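Local coordinates for protein aminopeptidase C (Lactobacillus rhamnosus, PDB 4K7C) that probably acts as a papain-like cysteine aminopeptidase, removing residues from the N-termini of peptides, at residues 362-367 against 383-388; 58-63 against 387-392. One frame throughout, in Å; residues are numbered along the deposited sequence.

Overall arrangement
Interactions 1 and 2 end on the same run of chain, where strand 377-384 passes into the loop before strand 396-400, and they share Trp387 and Gly388. Interaction 1 is the buried one: it joins the two strands of a hairpin and, just past the end of strand 377-384, carries a buried histidine-asparagine pair. Interaction 2 is only partly buried, its centre about 17 Å from the centre of the chain, against about 8 Å for interaction 1. It brings the loop ahead of helix 70-87 against residues 387-389, through one backbone hydrogen bond, van der Waals contact of Val61 and Asn63 with the Gly388 backbone, and a water bridge. The two meet by packing alone, for example Val61 against Glu384.

Interaction 1: residues 362-367 against 383-388; sequences MTHAMV and VENSWG
Asn385 OD1 is gripped by two N-H donors. His364 NE2 donates to Asn385 OD1 over 2.8 Å, nearly straight (170°); the donor lies in the carbonyl plane of Asn385, on a lone pair, and OD1 in the imidazole plane. The backbone N of Ser386 reaches Asn385 OD1 from above the carbonyl plane at 2.8 Å. Ring and amide planes are 56° apart. This pairing, with Cys70 of helix 70-87 against the imidazole, is consistent with the catalytic Cys-His-Asn triad of papain-like peptidases; the amide oxygen would help fix the ring's rotation and probably stabilise its protonated form. Trp387 meets His364 tip to tip, the rings nearly parallel (25°) but scarcely overlapping; NE1 of Trp387 stands 3.6 Å from CE1 of His364, and CZ2 over one imidazole face. The amide packs between Trp387, with ND2 over the indole face near its rim, and Met366, a selenomethionine whose SE lies 3.5 Å from CG of Asn385. A water donates to Ala365 O and Ser386 OG, which also bonds Gln64. Glu384 N donates to Val367 O at 2.7 Å in an antiparallel hydrogen-bonded pair, the return bond weak; its carboxylate turns to His81 and Arg80.

Interaction 2: residues 58-63 against 387-392; sequences TGAVSN and WGEKVG
Gly388 is the hub, met by three consecutive residues of 58-63. Its N donates to Ser62 O at 3.0 Å, a bent bond (143°) arriving above the carbonyl plane. Val61 presses its CG2, set between its backbone N and carbonyl carbon, to 3.4 Å from C of Gly388. Asn63, with CG anti to its backbone N (chi1 -171°), lays its amide flat against the Trp387-Gly388 peptide, planes almost parallel and CG 3.5 Å from Gly388 N. Gly388 has a positive phi (77°), and Asn63 ND2 stands too close for a CB there, both consistent with a glycine. Beyond the hub, CG of Glu389 packs 3.9 Å from CG2 of Val61, and a water accepts from Val61 N and donates to Glu389 OE2. Asn63 OD1 accepts from Lys65 N; an alanine here removes the amide and would probably loosen both the chain toward Lys65 and this loop's fit against the Trp387-Gly388 peptide. Farther out, Tyr396 OH bonds Thr58 OG1 and Gly59 O, while Arg80 holds Ala60 O. The arrangement joins the loop leading through Gln64, probably the oxyanion-hole glutamine, toward Cys70 to the loop following Asn385, as in the active-site region of the papain-like fold.

Interaction 1: residues 362-367 against 383-388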
loop_
_atom_site.group_PDB
_atom_site.type_symbol
_atom_site.label_atom_id
_atom_site.label_comp_id
_atom_site.label_asym_id
_atom_site.label_seq_id
_atom_site.Cartn_x
_atom_site.Cartn_y
_atom_site.Cartn_z
HETATM N N MSE A 362 26.052 -13.811 23.071
HETATM C CA MSE A 362 26.018 -12.587 22.216
HETATM C C MSE A 362 25.498 -12.941 20.856
HETATM O O MSE A 362 25.948 -13.892 20.253
HETATM C CB MSE A 362 27.380 -11.851 22.011
HETATM C CG MSE A 362 27.337 -10.878 20.804
HETATM SE SE MSE A 362 29.114 -10.007 20.576
HETATM C CE MSE A 362 28.886 -8.528 19.383
ATOM N N THR A 363 24.513 -12.186 20.390
ATOM C CA THR A 363 23.881 -12.358 19.119
ATOM C C THR A 363 23.943 -11.060 18.266
ATOM O O THR A 363 23.660 -11.101 17.073
ATOM C CB THR A 363 22.415 -12.762 19.250
ATOM O OG1 THR A 363 21.718 -11.672 19.858
ATOM C CG2 THR A 363 22.260 -14.049 20.084
ATOM N N HIS A 364 24.272 -9.920 18.868
ATOM C CA HIS A 364 24.196 -8.619 18.164
ATOM C C HIS A 364 25.195 -7.629 18.803
ATOM O O HIS A 364 25.390 -7.568 20.006
ATOM C CB HIS A 364 22.747 -8.091 18.223
ATOM C CG HIS A 364 22.477 -6.889 17.356
ATOM N ND1 HIS A 364 22.891 -6.808 16.037
ATOM C CD2 HIS A 364 21.813 -5.729 17.611
ATOM C CE1 HIS A 364 22.514 -5.636 15.527
ATOM N NE2 HIS A 364 21.854 -4.971 16.461
ATOM N N ALA A 365 25.833 -6.833 17.967
ATOM C CA ALA A 365 26.802 -5.812 18.402
ATOM C C ALA A 365 26.107 -4.470 18.130
ATOM O O ALA A 365 25.528 -4.261 17.026
ATOM C CB ALA A 365 28.102 -5.876 17.543
HETATM N N MSE A 366 26.243 -3.572 19.078
HETATM C CA MSE A 366 25.744 -2.204 18.980
HETATM C C MSE A 366 26.791 -1.318 19.653
HETATM O O MSE A 366 27.873 -1.756 19.988
HETATM C CB MSE A 366 24.296 -2.058 19.527
HETATM C CG MSE A 366 23.324 -2.967 18.760
HETATM SE SE MSE A 366 21.491 -2.860 19.509
HETATM C CE MSE A 366 21.792 -3.826 21.186
ATOM N N VAL A 367 26.432 -0.047 19.880
ATOM C CA VAL A 367 27.301 0.944 20.433
ATOM C C VAL A 367 26.552 1.714 21.561
ATOM O O VAL A 367 25.435 2.194 21.368
ATOM C CB VAL A 367 27.822 1.915 19.305
ATOM C CG1 VAL A 367 28.657 3.055 19.917
ATOM C CG2 VAL A 367 28.560 1.203 18.236
ATOM N N VAL A 383 21.739 3.533 23.231
ATOM C CA VAL A 383 22.263 2.500 22.327
ATOM C C VAL A 383 22.074 2.882 20.866
ATOM O O VAL A 383 20.933 3.064 20.381
ATOM C CB VAL A 383 21.584 1.140 22.586
ATOM C CG1 VAL A 383 22.027 0.040 21.592
ATOM C CG2 VAL A 383 21.908 0.746 23.946
ATOM N N GLU A 384 23.170 3.000 20.152
ATOM C CA GLU A 384 23.075 3.181 18.714
ATOM C C GLU A 384 22.922 1.870 18.021
ATOM O O GLU A 384 23.804 0.993 18.091
ATOM C CB GLU A 384 24.312 3.945 18.109
ATOM C CG GLU A 384 24.193 4.069 16.573
ATOM C CD GLU A 384 25.371 4.785 15.955
ATOM O OE1 GLU A 384 26.369 4.960 16.692
ATOM O OE2 GLU A 384 25.351 5.017 14.738
ATOM N N ASN A 385 21.779 1.699 17.330
ATOM C CA ASN A 385 21.546 0.479 16.576
ATOM C C ASN A 385 21.854 0.745 15.115
ATOM O O ASN A 385 22.181 1.857 14.780
ATOM C CB ASN A 385 20.130 -0.102 16.755
ATOM C CG ASN A 385 20.074 -1.640 16.583
ATOM O OD1 ASN A 385 20.994 -2.306 16.110
ATOM N ND2 ASN A 385 18.948 -2.212 16.996
ATOM N N SER A 386 21.853 -0.314 14.307
ATOM C CA SER A 386 22.242 -0.275 12.867
ATOM C C SER A 386 21.133 -0.884 12.005
ATOM O O SER A 386 21.358 -1.635 11.026
ATOM C CB SER A 386 23.587 -1.009 12.631
ATOM O OG SER A 386 23.602 -2.343 13.128
ATOM N N TRP A 387 19.887 -0.597 12.403
ATOM C CA TRP A 387 18.712 -1.092 11.702
ATOM C C TRP A 387 17.939 0.013 11.030
ATOM O O TRP A 387 16.744 -0.173 10.693
ATOM C CB TRP A 387 17.768 -1.836 12.687
ATOM C CG TRP A 387 18.326 -3.070 13.236
ATOM C CD1 TRP A 387 19.459 -3.773 12.803
ATOM C CD2 TRP A 387 17.804 -3.819 14.382
ATOM N NE1 TRP A 387 19.620 -4.877 13.606
ATOM C CE2 TRP A 387 18.658 -4.910 14.595
ATOM C CE3 TRP A 387 16.706 -3.643 15.224
ATOM C CZ2 TRP A 387 18.423 -5.867 15.582
ATOM C CZ3 TRP A 387 16.484 -4.576 16.284
ATOM C CH2 TRP A 387 17.361 -5.653 16.467
ATOM N N GLY A 388 18.577 1.176 10.868
ATOM C CA GLY A 388 17.980 2.383 10.282
ATOM C C GLY A 388 17.064 3.087 11.281
ATOM O O GLY A 388 16.895 2.679 12.475
HETATM O O HOH W 1 24.905 -2.191 15.395
#

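Interaction 2: residues 58-63 against 387-392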
loop_
_atom_site.group_PDB
_atom_site.type_symbol
_atom_site.label_atom_id
_atom_site.label_comp_id
_atom_site.label_asym_id
_atom_site.label_seq_id
_atom_site.Cartn_x
_atom_site.Cartn_y
_atom_site.Cartn_z
ATOM N N THR A 58 26.066 11.864 18.362
ATOM C CA THR A 58 26.494 10.853 17.374
ATOM C C THR A 58 25.723 10.848 16.054
ATOM O O THR A 58 26.003 10.048 15.158
ATOM C CB THR A 58 26.485 9.444 17.978
ATOM O OG1 THR A 58 25.186 9.141 18.510
ATOM C CG2 THR A 58 27.572 9.255 19.107
ATOM N N GLY A 59 24.757 11.750 15.912
ATOM C CA GLY A 59 24.051 11.910 14.628
ATOM C C GLY A 59 23.230 10.662 14.184
ATOM O O GLY A 59 22.720 9.912 15.023
ATOM N N ALA A 60 23.024 10.543 12.876
ATOM C CA ALA A 60 22.071 9.617 12.332
ATOM C C ALA A 60 22.650 8.215 12.240
ATOM O O ALA A 60 23.878 8.002 12.058
ATOM C CB ALA A 60 21.543 10.098 10.968
ATOM N N VAL A 61 21.746 7.226 12.399
ATOM C CA VAL A 61 22.136 5.811 12.296
ATOM C C VAL A 61 22.339 5.255 10.886
ATOM O O VAL A 61 21.886 5.823 9.857
ATOM C CB VAL A 61 21.119 4.899 13.060
ATOM C CG1 VAL A 61 20.917 5.389 14.529
ATOM C CG2 VAL A 61 19.762 4.878 12.370
ATOM N N SER A 62 23.060 4.137 10.844
ATOM C CA SER A 62 23.273 3.373 9.627
ATOM C C SER A 62 22.267 2.184 9.641
ATOM O O SER A 62 21.502 1.988 10.619
ATOM C CB SER A 62 24.750 2.879 9.570
ATOM O OG SER A 62 25.121 2.212 10.758
ATOM N N ASN A 63 22.246 1.397 8.582
ATOM C CA ASN A 63 21.284 0.317 8.414
ATOM C C ASN A 63 21.911 -0.803 7.618
ATOM O O ASN A 63 22.217 -0.656 6.412
ATOM C CB ASN A 63 20.045 0.824 7.645
ATOM C CG ASN A 63 18.934 -0.199 7.627
ATOM O OD1 ASN A 63 19.101 -1.339 8.041
ATOM N ND2 ASN A 63 17.788 0.211 7.124
ATOM N N TRP A 387 19.887 -0.597 12.403
ATOM C CA TRP A 387 18.712 -1.092 11.702
ATOM C C TRP A 387 17.939 0.013 11.030
ATOM O O TRP A 387 16.744 -0.173 10.693
ATOM C CB TRP A 387 17.768 -1.836 12.687
ATOM C CG TRP A 387 18.326 -3.070 13.236
ATOM C CD1 TRP A 387 19.459 -3.773 12.803
ATOM C CD2 TRP A 387 17.804 -3.819 14.382
ATOM N NE1 TRP A 387 19.620 -4.877 13.606
ATOM C CE2 TRP A 387 18.658 -4.910 14.595
ATOM C CE3 TRP A 387 16.706 -3.643 15.224
ATOM C CZ2 TRP A 387 18.423 -5.867 15.582
ATOM C CZ3 TRP A 387 16.484 -4.576 16.284
ATOM C CH2 TRP A 387 17.361 -5.653 16.467
ATOM N N GLY A 388 18.577 1.176 10.868
ATOM C CA GLY A 388 17.980 2.383 10.282
ATOM C C GLY A 388 17.064 3.087 11.281
ATOM O O GLY A 388 16.895 2.679 12.475
ATOM N N GLU A 389 16.425 4.106 10.777
ATOM C CA GLU A 389 15.729 5.116 11.638
ATOM C C GLU A 389 14.291 4.805 12.001
ATOM O O GLU A 389 13.711 5.530 12.824
ATOM C CB GLU A 389 15.697 6.492 10.973
ATOM C CG GLU A 389 17.033 7.104 10.750
ATOM C CD GLU A 389 16.974 8.546 10.296
ATOM O OE1 GLU A 389 16.080 8.883 9.434
ATOM O OE2 GLU A 389 17.858 9.318 10.773
ATOM N N LYS A 390 13.719 3.760 11.426
ATOM C CA LYS A 390 12.314 3.480 11.691
ATOM C C LYS A 390 12.023 2.526 12.840
ATOM O O LYS A 390 10.859 2.080 12.974
ATOM C CB LYS A 390 11.683 2.957 10.423
ATOM C CG LYS A 390 11.694 4.035 9.328
ATOM C CD LYS A 390 11.167 3.440 8.034
ATOM C CE LYS A 390 10.784 4.588 7.092
ATOM N NZ LYS A 390 10.703 4.114 5.680
ATOM N N VAL A 391 13.052 2.219 13.644
ATOM C CA VAL A 391 12.902 1.507 14.921
ATOM C C VAL A 391 13.490 2.417 15.982
ATOM O O VAL A 391 14.361 3.264 15.720
ATOM C CB VAL A 391 13.575 0.110 14.974
ATOM C CG1 VAL A 391 12.952 -0.855 14.027
ATOM C CG2 VAL A 391 15.071 0.269 14.600
ATOM N N GLY A 392 13.003 2.229 17.204
ATOM C CA GLY A 392 13.431 2.974 18.362
ATOM C C GLY A 392 13.188 4.451 18.150
ATOM O O GLY A 392 12.230 4.889 17.482
HETATM O O HOH W 2 19.097 8.462 13.020
#